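Local coordinates for periplasmic sugar-binding protein (Chloroflexus aurantiacus, PDB 4RXU) that binds beta-D-glucopyranose and probably serves as the periplasmic sugar-binding component of an ABC-type carbohydrate transporter, at residues Ala104-Asp118 and Ile121-Phe133. Sequence-based numbering, arbitrary orientation. Where two conformers were deposited one is given.
Sequences AEAARAAGVKVISYD and IRETDAVDYYVTF. With BGC (beta-D-glucopyranose), chain C.
Ile121 N donates to Ser116 OG, which also bonds to Arg119, so the turn leaving the strand is tied back to it, while Ile121 CD1 packs on Ala104 CB. Thr124 plays two roles: its OG1 accepts from Ala126 N in an ST turn and donates to the anti lone pair of Glu105 OE2 at 2.9 Å. In one pair of alternative conformers, Arg108 NH1 meets Asp125 OD1 in a salt bridge from above the carboxylate plane, and Ala126 CB lies over one guanidinium face. Asp128, with CG anti to its carbonyl carbon (chi1 -62°), turns OD2 onto Val114 N (2.8 Å); in return Val114 O accepts from the N atoms of both Asp128 and Tyr129. Parallel pairing then runs from Ile115–Tyr129 to Tyr117–Val131. Tyr130 lays its ring edge along the Ser116–Asp118 backbone, and its OH donates to Asp118 O at 2.7 Å. A phenylalanine here would lose that hydroxyl and would probably leave Asp118 O relying on Asn168 and a water. On the opposite face Val131 CG2 meets Ile115 CG2 at 3.6 Å. The arrangement exemplifies the Rossmann-like alpha/beta lobe of periplasmic binding proteins: the C-terminal end of strand 113-117 leads to Asp118, whose OD2 accepts from glucose O2 (2.7 Å) while Arg44 bridges OD1. Strand 113-117 runs between strands 89-92 and 129-133, strand 332-343 pairs parallel to the latter's other edge, and helix 300-315 packs on Tyr117 and Val131.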
loop_
_atom_site.group_PDB
_atom_site.type_symbol
_atom_site.label_atom_id
_atom_site.label_comp_id
_atom_site.label_asym_id
_atom_site.label_seq_id
_atom_site.Cartn_x
_atom_site.Cartn_y
_atom_site.Cartn_z
ATOM N N ALA A 104 -20.674 -2.797 2.850
ATOM C CA ALA A 104 -20.482 -4.241 2.925
ATOM C C ALA A 104 -21.772 -4.897 3.474
ATOM O O ALA A 104 -22.237 -5.923 2.990
ATOM C CB ALA A 104 -19.274 -4.557 3.811
ATOM N N GLU A 105 -22.338 -4.281 4.504
ATOM C CA GLU A 105 -23.550 -4.772 5.125
ATOM C C GLU A 105 -24.719 -4.748 4.152
ATOM O O GLU A 105 -25.519 -5.687 4.128
ATOM C CB GLU A 105 -23.852 -3.976 6.393
ATOM C CG GLU A 105 -22.865 -4.330 7.498
ATOM C CD GLU A 105 -22.780 -3.332 8.632
ATOM O OE1 GLU A 105 -23.453 -2.278 8.615
ATOM O OE2 GLU A 105 -21.981 -3.620 9.550
ATOM N N ALA A 106 -24.795 -3.704 3.330
ATOM C CA ALA A 106 -25.846 -3.618 2.318
ATOM C C ALA A 106 -25.705 -4.730 1.288
ATOM O O ALA A 106 -26.695 -5.304 0.844
ATOM C CB ALA A 106 -25.853 -2.254 1.630
ATOM N N ALA A 107 -24.476 -5.024 0.897
ATOM C CA ALA A 107 -24.228 -6.118 -0.032
ATOM C C ALA A 107 -24.647 -7.429 0.594
ATOM O O ALA A 107 -25.404 -8.224 -0.007
ATOM C CB ALA A 107 -22.747 -6.163 -0.402
ATOM N N ARG A 108 -24.161 -7.695 1.809
ATOM C CA ARG A 108 -24.533 -8.960 2.484
ATOM C C ARG A 108 -26.051 -9.095 2.613
ATOM O O ARG A 108 -26.608 -10.194 2.453
ATOM C CB ARG A 108 -23.905 -9.116 3.873
ATOM C CG ARG A 108 -24.338 -10.404 4.597
ATOM C CD ARG A 108 -23.777 -10.503 6.001
ATOM N NE ARG A 108 -24.110 -9.302 6.745
ATOM C CZ ARG A 108 -23.778 -9.077 8.006
ATOM N NH1 ARG A 108 -23.111 -9.987 8.704
ATOM N NH2 ARG A 108 -24.115 -7.931 8.556
ATOM N N ALA A 109 -26.722 -7.988 2.902
ATOM C CA ALA A 109 -28.160 -8.022 3.114
ATOM C C ALA A 109 -28.948 -8.382 1.869
ATOM O O ALA A 109 -30.101 -8.832 1.962
ATOM C CB ALA A 109 -28.608 -6.690 3.686
ATOM N N ALA A 110 -28.328 -8.178 0.711
ATOM C CA ALA A 110 -28.923 -8.515 -0.563
ATOM C C ALA A 110 -28.414 -9.847 -1.103
ATOM O O ALA A 110 -28.701 -10.191 -2.247
ATOM C CB ALA A 110 -28.682 -7.387 -1.568
ATOM N N GLY A 111 -27.701 -10.611 -0.275
ATOM C CA GLY A 111 -27.209 -11.914 -0.674
ATOM C C GLY A 111 -25.987 -11.859 -1.558
ATOM O O GLY A 111 -25.714 -12.798 -2.301
ATOM N N VAL A 112 -25.236 -10.764 -1.437
ATOM C CA VAL A 112 -24.036 -10.579 -2.223
ATOM C C VAL A 112 -22.822 -10.880 -1.360
ATOM O O VAL A 112 -22.698 -10.360 -0.247
ATOM C CB VAL A 112 -23.932 -9.141 -2.756
ATOM C CG1 VAL A 112 -22.641 -8.955 -3.562
ATOM C CG2 VAL A 112 -25.172 -8.797 -3.579
ATOM N N LYS A 113 -21.920 -11.702 -1.904
ATOM C CA LYS A 113 -20.668 -12.032 -1.244
ATOM C C LYS A 113 -19.731 -10.834 -1.368
ATOM O O LYS A 113 -19.689 -10.141 -2.382
ATOM C CB LYS A 113 -20.008 -13.276 -1.843
ATOM C CG LYS A 113 -20.874 -14.503 -1.790
ATOM C CD LYS A 113 -20.949 -15.060 -0.405
ATOM C CE LYS A 113 -21.745 -16.349 -0.430
ATOM N NZ LYS A 113 -22.254 -16.566 0.929
ATOM N N VAL A 114 -18.967 -10.620 -0.318
ATOM C CA VAL A 114 -18.101 -9.452 -0.196
ATOM C C VAL A 114 -16.632 -9.881 -0.102
ATOM O O VAL A 114 -16.193 -10.505 0.888
ATOM C CB VAL A 114 -18.458 -8.601 1.041
ATOM C CG1 VAL A 114 -17.507 -7.412 1.164
ATOM C CG2 VAL A 114 -19.875 -8.088 0.920
ATOM N N ILE A 115 -15.885 -9.555 -1.158
ATOM C CA ILE A 115 -14.450 -9.778 -1.207
ATOM C C ILE A 115 -13.803 -8.396 -1.058
ATOM O O ILE A 115 -13.812 -7.567 -1.971
ATOM C CB ILE A 115 -14.013 -10.396 -2.536
ATOM C CG1 ILE A 115 -14.744 -11.725 -2.782
ATOM C CG2 ILE A 115 -12.496 -10.568 -2.561
ATOM C CD1 ILE A 115 -14.396 -12.403 -4.096
ATOM N N SER A 116 -13.241 -8.145 0.116
ATOM C CA SER A 116 -12.483 -6.929 0.326
ATOM C C SER A 116 -11.158 -7.115 -0.453
ATOM O O SER A 116 -10.573 -8.189 -0.422
ATOM C CB SER A 116 -12.256 -6.739 1.822
ATOM O OG SER A 116 -11.904 -5.416 2.183
ATOM N N TYR A 117 -10.746 -6.076 -1.172
ATOM C CA TYR A 117 -9.692 -6.169 -2.159
ATOM C C TYR A 117 -8.604 -5.157 -1.837
ATOM O O TYR A 117 -8.856 -3.959 -1.795
ATOM C CB TYR A 117 -10.258 -5.885 -3.540
ATOM C CG TYR A 117 -9.224 -5.983 -4.647
ATOM C CD1 TYR A 117 -8.795 -7.197 -5.131
ATOM C CD2 TYR A 117 -8.671 -4.840 -5.183
ATOM C CE1 TYR A 117 -7.830 -7.271 -6.120
ATOM C CE2 TYR A 117 -7.733 -4.902 -6.194
ATOM C CZ TYR A 117 -7.308 -6.126 -6.643
ATOM O OH TYR A 117 -6.355 -6.165 -7.628
ATOM N N ASP A 118 -7.409 -5.688 -1.596
ATOM C CA ASP A 118 -6.194 -4.949 -1.247
ATOM C C ASP A 118 -6.260 -4.341 0.144
ATOM O O ASP A 118 -5.364 -4.559 0.946
ATOM C CB ASP A 118 -5.803 -3.876 -2.255
ATOM C CG ASP A 118 -4.418 -3.381 -1.996
ATOM O OD1 ASP A 118 -3.474 -4.056 -2.468
ATOM O OD2 ASP A 118 -4.260 -2.366 -1.261
ATOM N N ILE A 121 -12.024 -3.756 4.646
ATOM C CA ILE A 121 -13.204 -3.145 5.252
ATOM C C ILE A 121 -13.257 -3.556 6.712
ATOM O O ILE A 121 -13.130 -4.733 7.036
ATOM C CB ILE A 121 -14.497 -3.595 4.545
ATOM C CG1 ILE A 121 -14.485 -3.036 3.121
ATOM C CG2 ILE A 121 -15.713 -3.089 5.309
ATOM C CD1 ILE A 121 -15.665 -3.422 2.263
ATOM N N ARG A 122 -13.466 -2.577 7.584
ATOM C CA ARG A 122 -13.406 -2.769 9.024
ATOM C C ARG A 122 -14.724 -2.638 9.737
ATOM O O ARG A 122 -15.672 -2.070 9.208
ATOM C CB ARG A 122 -12.405 -1.790 9.628
ATOM C CG ARG A 122 -10.977 -2.083 9.191
ATOM C CD ARG A 122 -10.004 -1.148 9.880
ATOM N NE ARG A 122 -9.733 -1.571 11.263
ATOM C CZ ARG A 122 -10.140 -0.976 12.368
ATOM N NH1 ARG A 122 -10.888 0.124 12.343
ATOM N NH2 ARG A 122 -9.780 -1.513 13.535
ATOM N N GLU A 123 -14.759 -3.202 10.941
ATOM C CA GLU A 123 -15.828 -2.971 11.937
ATOM C C GLU A 123 -17.176 -3.523 11.479
ATOM O O GLU A 123 -18.248 -2.953 11.731
ATOM C CB GLU A 123 -15.931 -1.495 12.301
ATOM C CG GLU A 123 -14.674 -0.898 12.929
ATOM C CD GLU A 123 -14.132 -1.639 14.149
ATOM O OE1 GLU A 123 -14.828 -2.478 14.750
ATOM O OE2 GLU A 123 -12.973 -1.364 14.524
ATOM N N THR A 124 -17.100 -4.659 10.810
ATOM C CA THR A 124 -18.282 -5.426 10.420
ATOM C C THR A 124 -17.943 -6.866 10.154
ATOM O O THR A 124 -16.836 -7.206 9.735
ATOM C CB THR A 124 -19.018 -4.876 9.171
ATOM O OG1 THR A 124 -20.140 -5.722 8.876
ATOM C CG2 THR A 124 -18.130 -4.793 7.953
ATOM N N ASP A 125 -18.926 -7.720 10.367
ATOM C CA ASP A 125 -18.678 -9.120 9.986
ATOM C C ASP A 125 -19.157 -9.434 8.550
ATOM O O ASP A 125 -19.008 -10.568 8.104
ATOM C CB ASP A 125 -19.170 -10.120 11.033
ATOM C CG ASP A 125 -20.622 -9.998 11.312
ATOM O OD1 ASP A 125 -21.293 -9.169 10.668
ATOM O OD2 ASP A 125 -21.096 -10.737 12.198
ATOM N N ALA A 126 -19.621 -8.408 7.836
ATOM C CA ALA A 126 -20.060 -8.508 6.455
ATOM C C ALA A 126 -18.913 -8.502 5.459
ATOM O O ALA A 126 -19.045 -7.929 4.395
ATOM C CB ALA A 126 -21.038 -7.370 6.123
ATOM N N VAL A 127 -17.797 -9.130 5.793
ATOM C CA VAL A 127 -16.722 -9.318 4.829
ATOM C C VAL A 127 -16.464 -10.819 4.726
ATOM O O VAL A 127 -16.172 -11.448 5.754
ATOM C CB VAL A 127 -15.437 -8.573 5.230
ATOM C CG1 VAL A 127 -14.418 -8.740 4.129
ATOM C CG2 VAL A 127 -15.710 -7.102 5.528
ATOM N N ASP A 128 -16.603 -11.398 3.530
ATOM C CA ASP A 128 -16.445 -12.855 3.372
ATOM C C ASP A 128 -14.989 -13.271 3.191
ATOM O O ASP A 128 -14.550 -14.250 3.773
ATOM C CB ASP A 128 -17.323 -13.360 2.244
ATOM C CG ASP A 128 -18.775 -13.120 2.547
ATOM O OD1 ASP A 128 -19.280 -13.733 3.504
ATOM O OD2 ASP A 128 -19.380 -12.262 1.893
ATOM N N TYR A 129 -14.262 -12.519 2.363
ATOM C CA TYR A 129 -12.841 -12.819 2.037
ATOM C C TYR A 129 -12.088 -11.524 1.907
ATOM O O TYR A 129 -12.674 -10.467 1.608
ATOM C CB TYR A 129 -12.699 -13.643 0.730
ATOM C CG TYR A 129 -13.423 -14.939 0.857
ATOM C CD1 TYR A 129 -12.819 -16.034 1.470
ATOM C CD2 TYR A 129 -14.766 -15.038 0.480
ATOM C CE1 TYR A 129 -13.518 -17.213 1.672
ATOM C CE2 TYR A 129 -15.476 -16.208 0.687
ATOM C CZ TYR A 129 -14.840 -17.291 1.283
ATOM O OH TYR A 129 -15.480 -18.483 1.497
ATOM N N TYR A 130 -10.785 -11.641 2.074
ATOM C CA TYR A 130 -9.861 -10.532 1.881
ATOM C C TYR A 130 -8.696 -10.971 0.969
ATOM O O TYR A 130 -7.860 -11.777 1.369
ATOM C CB TYR A 130 -9.322 -10.076 3.234
ATOM C CG TYR A 130 -8.388 -8.886 3.204
ATOM C CD1 TYR A 130 -8.497 -7.875 2.262
ATOM C CD2 TYR A 130 -7.395 -8.768 4.159
ATOM C CE1 TYR A 130 -7.630 -6.785 2.283
ATOM C CE2 TYR A 130 -6.546 -7.689 4.216
ATOM C CZ TYR A 130 -6.658 -6.680 3.293
ATOM O OH TYR A 130 -5.800 -5.619 3.386
ATOM N N VAL A 131 -8.675 -10.428 -0.229
ATOM C CA VAL A 131 -7.603 -10.651 -1.184
ATOM C C VAL A 131 -6.602 -9.522 -0.980
ATOM O O VAL A 131 -6.919 -8.355 -1.133
ATOM C CB VAL A 131 -8.133 -10.636 -2.632
ATOM C CG1 VAL A 131 -6.995 -10.652 -3.637
ATOM C CG2 VAL A 131 -9.080 -11.804 -2.863
ATOM N N THR A 132 -5.387 -9.901 -0.611
ATOM C CA THR A 132 -4.392 -8.943 -0.143
ATOM C C THR A 132 -2.960 -9.376 -0.437
ATOM O O THR A 132 -2.663 -10.571 -0.568
ATOM C CB THR A 132 -4.570 -8.703 1.387
ATOM O OG1 THR A 132 -3.715 -7.652 1.846
ATOM C CG2 THR A 132 -4.254 -9.976 2.213
ATOM N N PHE A 133 -2.084 -8.385 -0.507
ATOM C CA PHE A 133 -0.661 -8.638 -0.358
ATOM C C PHE A 133 -0.306 -8.733 1.119
ATOM O O PHE A 133 -1.060 -8.321 2.007
ATOM C CB PHE A 133 0.164 -7.538 -0.999
ATOM C CG PHE A 133 -0.031 -7.417 -2.483
ATOM C CD1 PHE A 133 0.427 -8.397 -3.348
ATOM C CD2 PHE A 133 -0.689 -6.307 -3.013
ATOM C CE1 PHE A 133 0.248 -8.263 -4.705
ATOM C CE2 PHE A 133 -0.857 -6.177 -4.369
ATOM C CZ PHE A 133 -0.385 -7.155 -5.208
HETATM C C2 BGC C . -2.020 0.094 -1.402
HETATM C C3 BGC C . -0.701 0.622 -1.930
HETATM C C4 BGC C . -0.905 2.029 -2.473
HETATM C C5 BGC C . -1.591 2.926 -1.442
HETATM C C6 BGC C . -1.968 4.287 -1.982
HETATM C C1 BGC C . -2.413 1.081 -0.316
HETATM O O1 BGC C . -3.492 0.635 0.453
HETATM O O2 BGC C . -1.830 -1.227 -0.886
HETATM O O3 BGC C . -0.247 -0.263 -2.950
HETATM O O4 BGC C . 0.389 2.612 -2.722
HETATM O O5 BGC C . -2.766 2.309 -0.953
HETATM O O6 BGC C . -2.679 4.192 -3.218
HETATM O O HOH W 1 -23.789 -10.744 11.828
HETATM O O HOH W 2 -22.113 -11.625 2.124
HETATM O O HOH W 3 -21.829 -14.520 3.086
HETATM O O HOH W 4 -2.864 -5.634 -0.298
#